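Local coordinates for protein DR2417 (Deinococcus radiodurans, PDB 4XWW) that probably degrades and matures RNA as a metal-dependent 5'-3' exoribonuclease of the metallo-beta-lactamase superfamily, possibly with endonuclease activity as well, at residues A16-L24 with N33-D41; L71-L82 with I96-G107. All coordinates share one frame; numbering follows the deposited sequence. Where two conformers were deposited one is given.

Contact 1: A16-L24 with N33-D41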
loop_
_atom_site.group_PDB
_atom_site.type_symbol
_atom_site.label_atom_id
_atom_site.label_comp_id
_atom_site.label_asym_id
_atom_site.label_seq_id
_atom_site.Cartn_x
_atom_site.Cartn_y
_atom_site.Cartn_z
ATOM N N ALA A 16 25.012 -10.917 -40.521
ATOM C CA ALA A 16 24.689 -12.298 -40.175
ATOM C C ALA A 16 23.336 -12.364 -39.472
ATOM O O ALA A 16 22.968 -11.428 -38.766
ATOM C CB ALA A 16 25.780 -12.894 -39.294
ATOM N N PRO A 17 22.585 -13.463 -39.672
ATOM C CA PRO A 17 21.292 -13.613 -38.990
ATOM C C PRO A 17 21.462 -13.639 -37.476
ATOM O O PRO A 17 22.399 -14.254 -36.973
ATOM C CB PRO A 17 20.768 -14.959 -39.508
ATOM C CG PRO A 17 21.518 -15.205 -40.776
ATOM C CD PRO A 17 22.874 -14.603 -40.558
ATOM N N THR A 18 20.567 -12.967 -36.761
ATOM C CA THR A 18 20.680 -12.857 -35.315
ATOM C C THR A 18 19.483 -13.468 -34.608
ATOM O O THR A 18 18.407 -13.622 -35.188
ATOM C CB THR A 18 20.807 -11.390 -34.870
ATOM O OG1 THR A 18 19.705 -10.633 -35.390
ATOM C CG2 THR A 18 22.106 -10.787 -35.371
ATOM N N LEU A 19 19.687 -13.833 -33.350
ATOM C CA LEU A 19 18.588 -14.220 -32.489
ATOM C C LEU A 19 17.935 -12.930 -32.009
ATOM O O LEU A 19 18.637 -11.977 -31.681
ATOM C CB LEU A 19 19.092 -15.065 -31.313
ATOM C CG LEU A 19 18.065 -15.632 -30.333
ATOM C CD1 LEU A 19 17.197 -16.659 -31.025
ATOM C CD2 LEU A 19 18.747 -16.233 -29.096
ATOM N N GLU A 20 16.608 -12.879 -32.005
ATOM C CA GLU A 20 15.905 -11.777 -31.359
ATOM C C GLU A 20 15.302 -12.328 -30.095
ATOM O O GLU A 20 14.618 -13.352 -30.127
ATOM C CB GLU A 20 14.820 -11.178 -32.255
ATOM C CG GLU A 20 15.353 -10.653 -33.595
ATOM C CD GLU A 20 14.251 -10.182 -34.526
ATOM O OE1 GLU A 20 13.096 -10.637 -34.390
ATOM O OE2 GLU A 20 14.551 -9.357 -35.408
ATOM N N VAL A 21 15.605 -11.676 -28.986
ATOM C CA VAL A 21 14.932 -11.952 -27.733
ATOM C C VAL A 21 13.925 -10.822 -27.551
ATOM O O VAL A 21 14.314 -9.661 -27.453
ATOM C CB VAL A 21 15.908 -12.005 -26.552
ATOM C CG1 VAL A 21 15.161 -12.343 -25.246
ATOM C CG2 VAL A 21 16.990 -13.022 -26.799
ATOM N N ILE A 22 12.637 -11.147 -27.578
ATOM C CA ILE A 22 11.602 -10.121 -27.526
ATOM C C ILE A 22 10.694 -10.365 -26.323
ATOM O O ILE A 22 9.734 -11.126 -26.412
ATOM C CB ILE A 22 10.774 -10.110 -28.840
ATOM C CG1 ILE A 22 11.712 -10.078 -30.060
ATOM C CG2 ILE A 22 9.792 -8.940 -28.844
ATOM C CD1 ILE A 22 11.004 -10.249 -31.409
ATOM N N PRO A 23 11.019 -9.745 -25.182
ATOM C CA PRO A 23 10.120 -9.823 -24.019
ATOM C C PRO A 23 8.790 -9.154 -24.324
ATOM O O PRO A 23 8.794 -8.011 -24.784
ATOM C CB PRO A 23 10.881 -9.070 -22.931
ATOM C CG PRO A 23 11.787 -8.147 -23.660
ATOM C CD PRO A 23 12.185 -8.885 -24.917
ATOM N N LEU A 24 7.676 -9.853 -24.113
ATOM C CA LEU A 24 6.366 -9.227 -24.293
ATOM C C LEU A 24 5.730 -8.910 -22.949
ATOM O O LEU A 24 4.728 -8.202 -22.879
ATOM C CB LEU A 24 5.431 -10.110 -25.129
ATOM C CG LEU A 24 5.806 -10.262 -26.611
ATOM C CD1 LEU A 24 4.804 -11.177 -27.371
ATOM C CD2 LEU A 24 5.944 -8.886 -27.306
ATOM N N ASN A 33 4.687 -12.689 -17.217
ATOM C CA ASN A 33 5.880 -13.094 -17.933
ATOM C C ASN A 33 5.562 -13.776 -19.252
ATOM O O ASN A 33 4.728 -14.690 -19.308
ATOM C CB ASN A 33 6.705 -14.004 -17.031
ATOM C CG ASN A 33 7.246 -13.258 -15.825
ATOM O OD1 ASN A 33 8.181 -12.502 -15.953
ATOM N ND2 ASN A 33 6.631 -13.439 -14.673
ATOM N N ILE A 34 6.234 -13.331 -20.315
ATOM C CA ILE A 34 6.151 -13.972 -21.613
ATOM C C ILE A 34 7.296 -13.450 -22.482
ATOM O O ILE A 34 7.458 -12.238 -22.683
ATOM C CB ILE A 34 4.778 -13.757 -22.310
ATOM C CG1 ILE A 34 4.833 -14.304 -23.746
ATOM C CG2 ILE A 34 4.348 -12.273 -22.274
ATOM C CD1 ILE A 34 3.468 -14.471 -24.414
ATOM N N THR A 35 8.099 -14.386 -22.978
ATOM C CA THR A 35 9.296 -14.049 -23.734
ATOM C C THR A 35 9.313 -14.806 -25.058
ATOM O O THR A 35 9.111 -16.032 -25.108
ATOM C CB THR A 35 10.566 -14.372 -22.935
ATOM O OG1 THR A 35 10.476 -13.756 -21.647
ATOM C CG2 THR A 35 11.806 -13.857 -23.656
ATOM N N VAL A 36 9.563 -14.051 -26.119
ATOM C CA VAL A 36 9.619 -14.576 -27.469
ATOM C C VAL A 36 11.073 -14.675 -27.894
ATOM O O VAL A 36 11.855 -13.749 -27.683
ATOM C CB VAL A 36 8.820 -13.673 -28.442
ATOM C CG1 VAL A 36 9.055 -14.066 -29.874
ATOM C CG2 VAL A 36 7.337 -13.726 -28.096
ATOM N N PHE A 37 11.430 -15.824 -28.468
ATOM C CA PHE A 37 12.710 -16.010 -29.145
ATOM C C PHE A 37 12.472 -16.198 -30.630
ATOM O O PHE A 37 11.669 -17.039 -31.028
ATOM C CB PHE A 37 13.465 -17.213 -28.575
ATOM C CG PHE A 37 13.885 -17.028 -27.144
ATOM C CD1 PHE A 37 15.079 -16.398 -26.838
ATOM C CD2 PHE A 37 13.074 -17.465 -26.104
ATOM C CE1 PHE A 37 15.462 -16.206 -25.509
ATOM C CE2 PHE A 37 13.458 -17.284 -24.782
ATOM C CZ PHE A 37 14.655 -16.658 -24.490
ATOM N N ARG A 38 13.153 -15.408 -31.455
ATOM C CA ARG A 38 12.984 -15.529 -32.888
ATOM C C ARG A 38 14.322 -15.668 -33.597
ATOM O O ARG A 38 15.235 -14.865 -33.397
ATOM C CB ARG A 38 12.221 -14.338 -33.476
ATOM C CG ARG A 38 12.000 -14.489 -34.989
ATOM C CD ARG A 38 11.171 -13.368 -35.599
ATOM N NE ARG A 38 11.144 -13.525 -37.055
ATOM C CZ ARG A 38 10.656 -12.632 -37.910
ATOM N NH1 ARG A 38 10.143 -11.493 -37.471
ATOM N NH2 ARG A 38 10.689 -12.885 -39.215
ATOM N N TYR A 39 14.413 -16.718 -34.401
ATOM C CA TYR A 39 15.531 -16.908 -35.326
ATOM C C TYR A 39 15.008 -17.238 -36.727
ATOM O O TYR A 39 14.390 -18.283 -36.946
ATOM C CB TYR A 39 16.468 -18.018 -34.840
ATOM C CG TYR A 39 17.736 -18.070 -35.659
ATOM C CD1 TYR A 39 17.779 -18.780 -36.849
ATOM C CD2 TYR A 39 18.870 -17.367 -35.272
ATOM C CE1 TYR A 39 18.912 -18.809 -37.619
ATOM C CE2 TYR A 39 20.027 -17.394 -36.050
ATOM C CZ TYR A 39 20.032 -18.125 -37.223
ATOM O OH TYR A 39 21.157 -18.183 -38.021
ATOM N N GLY A 40 15.265 -16.347 -37.677
ATOM C CA GLY A 40 14.735 -16.505 -39.020
ATOM C C GLY A 40 13.224 -16.497 -38.957
ATOM O O GLY A 40 12.636 -15.582 -38.381
ATOM N N ASP A 41 12.592 -17.527 -39.516
ATOM C CA ASP A 41 11.135 -17.592 -39.499
ATOM C C ASP A 41 10.604 -18.589 -38.467
ATOM O O ASP A 41 9.522 -19.154 -38.627
ATOM C CB ASP A 41 10.601 -17.932 -40.887
ATOM C CG ASP A 41 10.691 -16.753 -41.847
ATOM O OD1 ASP A 41 10.857 -15.605 -41.374
ATOM O OD2 ASP A 41 10.586 -16.975 -43.072
HETATM O O HOH W 1 10.738 -9.922 -35.141
#

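Contact 2: L71-L82 with I96-G107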
loop_
_atom_site.group_PDB
_atom_site.type_symbol
_atom_site.label_atom_id
_atom_site.label_comp_id
_atom_site.label_asym_id
_atom_site.label_seq_id
_atom_site.Cartn_x
_atom_site.Cartn_y
_atom_site.Cartn_z
ATOM N N LEU A 71 0.262 -12.632 -32.967
ATOM C CA LEU A 71 -0.776 -12.712 -33.988
ATOM C C LEU A 71 -0.203 -12.440 -35.365
ATOM O O LEU A 71 -0.554 -13.112 -36.328
ATOM C CB LEU A 71 -1.906 -11.728 -33.682
ATOM C CG LEU A 71 -2.656 -12.041 -32.388
ATOM C CD1 LEU A 71 -3.515 -10.860 -31.969
ATOM C CD2 LEU A 71 -3.516 -13.286 -32.580
ATOM N N GLU A 72 0.676 -11.452 -35.458
ATOM C CA GLU A 72 1.260 -11.102 -36.740
ATOM C C GLU A 72 2.094 -12.253 -37.286
ATOM O O GLU A 72 2.150 -12.476 -38.494
ATOM C CB GLU A 72 2.124 -9.841 -36.626
ATOM C CG GLU A 72 2.910 -9.546 -37.894
ATOM C CD GLU A 72 3.682 -8.247 -37.831
ATOM O OE1 GLU A 72 3.353 -7.401 -36.973
ATOM O OE2 GLU A 72 4.613 -8.070 -38.648
ATOM N N HIS A 73 2.736 -12.985 -36.384
ATOM C CA HIS A 73 3.700 -14.008 -36.770
ATOM C C HIS A 73 3.283 -15.414 -36.349
ATOM O O HIS A 73 4.135 -16.278 -36.122
ATOM C CB HIS A 73 5.065 -13.677 -36.172
ATOM C CG HIS A 73 5.595 -12.344 -36.584
ATOM N ND1 HIS A 73 6.272 -12.138 -37.766
ATOM C CD2 HIS A 73 5.555 -11.136 -35.961
ATOM C CE1 HIS A 73 6.627 -10.868 -37.857
ATOM N NE2 HIS A 73 6.199 -10.242 -36.770
ATOM N N GLN A 74 1.978 -15.648 -36.260
ATOM C CA GLN A 74 1.489 -16.875 -35.636
ATOM C C GLN A 74 1.954 -18.135 -36.354
ATOM O O GLN A 74 2.213 -19.146 -35.711
ATOM C CB GLN A 74 -0.040 -16.856 -35.531
ATOM C CG GLN A 74 -0.789 -16.531 -36.795
ATOM C CD GLN A 74 -2.286 -16.448 -36.544
ATOM O OE1 GLN A 74 -2.994 -17.451 -36.623
ATOM N NE2 GLN A 74 -2.774 -15.250 -36.216
ATOM N N ASP A 75 2.071 -18.068 -37.679
ATOM C CA ASP A 75 2.524 -19.206 -38.472
ATOM C C ASP A 75 3.960 -19.614 -38.182
ATOM O O ASP A 75 4.379 -20.709 -38.546
ATOM C CB ASP A 75 2.390 -18.900 -39.966
ATOM C CG ASP A 75 0.958 -18.917 -40.430
ATOM O OD1 ASP A 75 0.114 -19.512 -39.726
ATOM O OD2 ASP A 75 0.676 -18.342 -41.501
ATOM N N LYS A 76 4.719 -18.727 -37.551
ATOM C CA LYS A 76 6.128 -18.997 -37.284
ATOM C C LYS A 76 6.337 -19.677 -35.929
ATOM O O LYS A 76 7.411 -20.215 -35.659
ATOM C CB LYS A 76 6.939 -17.696 -37.337
ATOM C CG LYS A 76 6.952 -17.015 -38.702
ATOM C CD LYS A 76 7.787 -15.747 -38.659
ATOM C CE LYS A 76 7.715 -15.012 -39.995
ATOM N NZ LYS A 76 6.378 -14.405 -40.215
ATOM N N ILE A 77 5.305 -19.660 -35.091
ATOM C CA ILE A 77 5.423 -20.177 -33.727
ATOM C C ILE A 77 5.579 -21.698 -33.737
ATOM O O ILE A 77 4.697 -22.423 -34.210
ATOM C CB ILE A 77 4.203 -19.793 -32.862
ATOM C CG1 ILE A 77 4.061 -18.272 -32.747
ATOM C CG2 ILE A 77 4.325 -20.416 -31.446
ATOM C CD1 ILE A 77 2.713 -17.840 -32.242
ATOM N N LYS A 78 6.720 -22.172 -33.246
ATOM C CA LYS A 78 7.027 -23.595 -33.299
ATOM C C LYS A 78 6.581 -24.298 -32.031
ATOM O O LYS A 78 6.374 -25.511 -32.023
ATOM C CB LYS A 78 8.522 -23.819 -33.521
ATOM C CG LYS A 78 8.994 -23.377 -34.882
ATOM C CD LYS A 78 8.226 -24.115 -35.973
ATOM C CE LYS A 78 8.300 -23.357 -37.278
ATOM N NZ LYS A 78 7.470 -24.000 -38.346
ATOM N N GLY A 79 6.433 -23.536 -30.956
ATOM C CA GLY A 79 6.040 -24.134 -29.697
ATOM C C GLY A 79 6.262 -23.270 -28.480
ATOM O O GLY A 79 6.716 -22.127 -28.575
ATOM N N TRP A 80 5.956 -23.851 -27.322
ATOM C CA TRP A 80 5.946 -23.155 -26.066
ATOM C C TRP A 80 6.730 -23.926 -25.014
ATOM O O TRP A 80 6.701 -25.162 -24.993
ATOM C CB TRP A 80 4.500 -22.965 -25.592
ATOM C CG TRP A 80 4.105 -21.542 -25.255
ATOM C CD1 TRP A 80 4.407 -20.848 -24.110
ATOM C CD2 TRP A 80 3.320 -20.654 -26.059
ATOM N NE1 TRP A 80 3.862 -19.588 -24.161
ATOM C CE2 TRP A 80 3.183 -19.446 -25.342
ATOM C CE3 TRP A 80 2.711 -20.765 -27.315
ATOM C CZ2 TRP A 80 2.472 -18.352 -25.840
ATOM C CZ3 TRP A 80 2.003 -19.673 -27.810
ATOM C CH2 TRP A 80 1.892 -18.485 -27.069
ATOM N N ILE A 81 7.412 -23.178 -24.151
ATOM C CA ILE A 81 8.043 -23.680 -22.941
ATOM C C ILE A 81 7.320 -23.088 -21.733
ATOM O O ILE A 81 7.133 -21.872 -21.675
ATOM C CB ILE A 81 9.526 -23.281 -22.874
ATOM C CG1 ILE A 81 10.319 -23.934 -24.012
ATOM C CG2 ILE A 81 10.146 -23.628 -21.520
ATOM C CD1 ILE A 81 11.691 -23.359 -24.138
ATOM N N LEU A 82 6.909 -23.936 -20.791
ATOM C CA LEU A 82 6.294 -23.459 -19.547
ATOM C C LEU A 82 7.201 -23.808 -18.367
ATOM O O LEU A 82 7.388 -24.991 -18.066
ATOM C CB LEU A 82 4.900 -24.075 -19.351
ATOM C CG LEU A 82 3.897 -23.883 -20.480
ATOM C CD1 LEU A 82 2.534 -24.405 -20.045
ATOM C CD2 LEU A 82 3.809 -22.392 -20.802
ATOM N N ILE A 96 -4.371 -16.251 -24.282
ATOM C CA ILE A 96 -3.403 -16.327 -25.375
ATOM C C ILE A 96 -3.666 -17.536 -26.297
ATOM O O ILE A 96 -3.762 -17.373 -27.524
ATOM C CB ILE A 96 -1.946 -16.373 -24.811
ATOM C CG1 ILE A 96 -1.626 -15.090 -24.023
ATOM C CG2 ILE A 96 -0.933 -16.642 -25.948
ATOM C CD1 ILE A 96 -0.427 -15.190 -23.105
ATOM N N PHE A 97 -3.793 -18.738 -25.732
ATOM C CA PHE A 97 -3.951 -19.940 -26.567
ATOM C C PHE A 97 -5.237 -19.900 -27.404
ATOM O O PHE A 97 -5.277 -20.453 -28.496
ATOM C CB PHE A 97 -3.940 -21.228 -25.727
ATOM C CG PHE A 97 -2.579 -21.622 -25.197
ATOM C CD1 PHE A 97 -1.415 -21.067 -25.713
ATOM C CD2 PHE A 97 -2.470 -22.572 -24.190
ATOM C CE1 PHE A 97 -0.165 -21.439 -25.222
ATOM C CE2 PHE A 97 -1.223 -22.950 -23.686
ATOM C CZ PHE A 97 -0.066 -22.386 -24.211
ATOM N N ALA A 98 -6.285 -19.245 -26.902
ATOM C CA ALA A 98 -7.555 -19.192 -27.637
ATOM C C ALA A 98 -7.427 -18.428 -28.954
ATOM O O ALA A 98 -8.211 -18.643 -29.882
ATOM C CB ALA A 98 -8.648 -18.571 -26.777
ATOM N N ARG A 99 -6.428 -17.556 -29.043
ATOM C CA ARG A 99 -6.283 -16.696 -30.212
ATOM C C ARG A 99 -5.180 -17.148 -31.180
ATOM O O ARG A 99 -4.960 -16.513 -32.210
ATOM C CB ARG A 99 -6.022 -15.258 -29.759
ATOM C CG ARG A 99 -7.108 -14.701 -28.844
ATOM C CD ARG A 99 -7.075 -13.182 -28.820
ATOM N NE ARG A 99 -7.274 -12.633 -30.160
ATOM C CZ ARG A 99 -7.099 -11.356 -30.487
ATOM N NH1 ARG A 99 -6.714 -10.479 -29.569
ATOM N NH2 ARG A 99 -7.302 -10.960 -31.737
ATOM N N LEU A 100 -4.502 -18.249 -30.860
ATOM C CA LEU A 100 -3.373 -18.721 -31.670
ATOM C C LEU A 100 -3.516 -20.178 -32.130
ATOM O O LEU A 100 -4.317 -20.935 -31.590
ATOM C CB LEU A 100 -2.072 -18.539 -30.873
ATOM C CG LEU A 100 -1.638 -17.086 -30.612
ATOM C CD1 LEU A 100 -0.491 -17.040 -29.609
ATOM C CD2 LEU A 100 -1.244 -16.373 -31.905
ATOM N N PRO A 101 -2.733 -20.579 -33.151
ATOM C CA PRO A 101 -2.733 -21.978 -33.594
ATOM C C PRO A 101 -2.354 -22.957 -32.484
ATOM O O PRO A 101 -1.607 -22.591 -31.573
ATOM C CB PRO A 101 -1.656 -21.999 -34.684
ATOM C CG PRO A 101 -1.653 -20.617 -35.222
ATOM C CD PRO A 101 -1.884 -19.747 -34.024
ATOM N N ARG A 102 -2.866 -24.179 -32.549
ATOM C CA ARG A 102 -2.432 -25.209 -31.612
ATOM C C ARG A 102 -0.994 -25.608 -31.949
ATOM O O ARG A 102 -0.703 -26.030 -33.061
ATOM C CB ARG A 102 -3.358 -26.415 -31.660
ATOM C CG ARG A 102 -4.781 -26.110 -31.214
ATOM C CD ARG A 102 -4.805 -25.443 -29.847
ATOM N NE ARG A 102 -6.154 -25.362 -29.305
ATOM C CZ ARG A 102 -6.929 -24.288 -29.390
ATOM N NH1 ARG A 102 -6.485 -23.193 -29.996
ATOM N NH2 ARG A 102 -8.146 -24.310 -28.863
ATOM N N VAL A 103 -0.104 -25.441 -30.977
ATOM C CA VAL A 103 1.317 -25.745 -31.126
ATOM C C VAL A 103 1.757 -26.581 -29.927
ATOM O O VAL A 103 1.075 -26.604 -28.897
ATOM C CB VAL A 103 2.180 -24.443 -31.220
ATOM C CG1 VAL A 103 1.752 -23.601 -32.417
ATOM C CG2 VAL A 103 2.099 -23.620 -29.906
ATOM N N PRO A 104 2.901 -27.273 -30.047
ATOM C CA PRO A 104 3.333 -28.049 -28.882
ATOM C C PRO A 104 3.700 -27.169 -27.675
ATOM O O PRO A 104 4.363 -26.130 -27.811
ATOM C CB PRO A 104 4.554 -28.828 -29.414
ATOM C CG PRO A 104 4.307 -28.931 -30.907
ATOM C CD PRO A 104 3.697 -27.598 -31.249
ATOM N N VAL A 105 3.219 -27.584 -26.501
ATOM C CA VAL A 105 3.430 -26.866 -25.250
ATOM C C VAL A 105 4.112 -27.783 -24.237
ATOM O O VAL A 105 3.528 -28.771 -23.799
ATOM C CB VAL A 105 2.094 -26.357 -24.678
ATOM C CG1 VAL A 105 2.298 -25.581 -23.389
ATOM C CG2 VAL A 105 1.353 -25.506 -25.717
ATOM N N TYR A 106 5.347 -27.450 -23.875
ATOM C CA TYR A 106 6.165 -28.305 -23.016
ATOM C C TYR A 106 6.241 -27.832 -21.572
ATOM O O TYR A 106 6.429 -26.642 -21.311
ATOM C CB TYR A 106 7.586 -28.398 -23.571
ATOM C CG TYR A 106 7.631 -29.090 -24.916
ATOM C CD1 TYR A 106 7.770 -30.473 -25.004
ATOM C CD2 TYR A 106 7.505 -28.365 -26.091
ATOM C CE1 TYR A 106 7.798 -31.110 -26.242
ATOM C CE2 TYR A 106 7.526 -28.997 -27.329
ATOM C CZ TYR A 106 7.668 -30.369 -27.397
ATOM O OH TYR A 106 7.699 -30.996 -28.633
ATOM N N GLY A 107 6.108 -28.757 -20.626
ATOM C CA GLY A 107 6.299 -28.381 -19.235
ATOM C C GLY A 107 6.361 -29.572 -18.300
ATOM O O GLY A 107 6.055 -30.686 -18.699
HETATM O O HOH W 2 -4.983 -18.025 -35.130
#

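Contact 1: A16-L24 with N33-D41
E20 and R38 face each other in an antiparallel beta hairpin, strand 19-23 with strand 34-39, within one sheet of the metallo-beta-lactamase fold. Two backbone bonds join the pair, E20 N to R38 O at 2.8 Å and R38 N to E20 O at 2.9 Å. I22 and V36 pair likewise, and L24 N closes the row on I34 O. The E20 and R38 side chains run side by side, E20 OE1 lying 3.6 Å from R38 CD. Their carboxylate and guanidinium planes are 85° apart and no N-H points at the oxygen; a water links the groups instead, donating to E20 OE1 and accepting from R38 NH1. I22 and V36 share that face, covered by Y69 and L70 of helix 68-72; from the corner after the strand, L24 CD1 reaches V36 CG2 at 3.7 Å. The other face carries V21 and F37: both V21 methyls touch F37 CE1, and the ring goes on to Y161 and L163 of strand 159-165. Ahead of strand 19-23, P17 CB lies 3.6 Å from Y39 OH. R38, extended with CG anti to its amide nitrogen (chi1 -178°), reaches past the strand end, where NE donates to G40 O at 2.9 Å.

Contact 2: L71-L82 with I96-G107
W80 lies against F97, L100 and V103 inside a beta-alpha-beta crossover of the metallo-beta-lactamase fold, in which parallel strands 77-82 and 104-107 are neighbours in one sheet and helices 87-90 and 93-97 lie in the connection. Three backbone hydrogen bonds zip the strands: W80 N to P104 O, Y106 N to W80 O, and L82 N to Y106 O at 2.8 Å. G79 sits where the strands first meet, its CA 3.2 Å from P104 O.

The aromatic contact is a T-shaped pair. The edge of F97 points at the face of the W80 six-membered ring, centroids 5.0 Å apart and planes at 85°, with F97 CE1 3.6 Å from W80 CE3. The W80 chi1, -127°, is off the staggered positions; with this turn the six-membered ring lies under the F97 edge while NE1 bonds to D47 O outside the contact.

Apolar side chains border the same ring. L100 CD1 and V103 CG2 come in at its edge, near its plane, and I96 CG2 reaches W80 CH2 at 3.6 Å. The two branches of L100 part: CD1 meets W80, while CD2 turns to L71 CD2 and Q74 CB. Farther along the strands, L82 CD1 packs on V105 CG1 at 3.6 Å.

Polar and charged groups border the helix ends. L71 CD1 lies over one face of the R99 guanidinium. Q74 NE2 donates to L71 O on a lone pair and within its own amide plane, which fixes the rotation of the amide and leaves OE1 against P101 CD. A water links the two segments, donating to Q74 OE1 at 2.6 Å and to R99 O at 3.3 Å.

Overall arrangement
Contacts 1 and 2 belong to the same mixed sheet, where strand 42-46 lies between strands 34-39 and 77-82; their centres are 14 Å apart. They also touch: R38 NH1 is 3.6 Å from H73 CE1 and D41 O 3.2 Å from K76 CB. Helix 68-72, whose last residues belong to contact 2, covers one face of the hairpin. Both contacts approach the two-zinc site at one end: the T35 side chain is about 8 Å from that of H89 and about 11 Å from a zinc ion, and the L82 side chain is about 7 Å from those of H84 and H89. Bound RNA lies about 6 Å from contact 1 and 13 Å from contact 2 (nearest atoms).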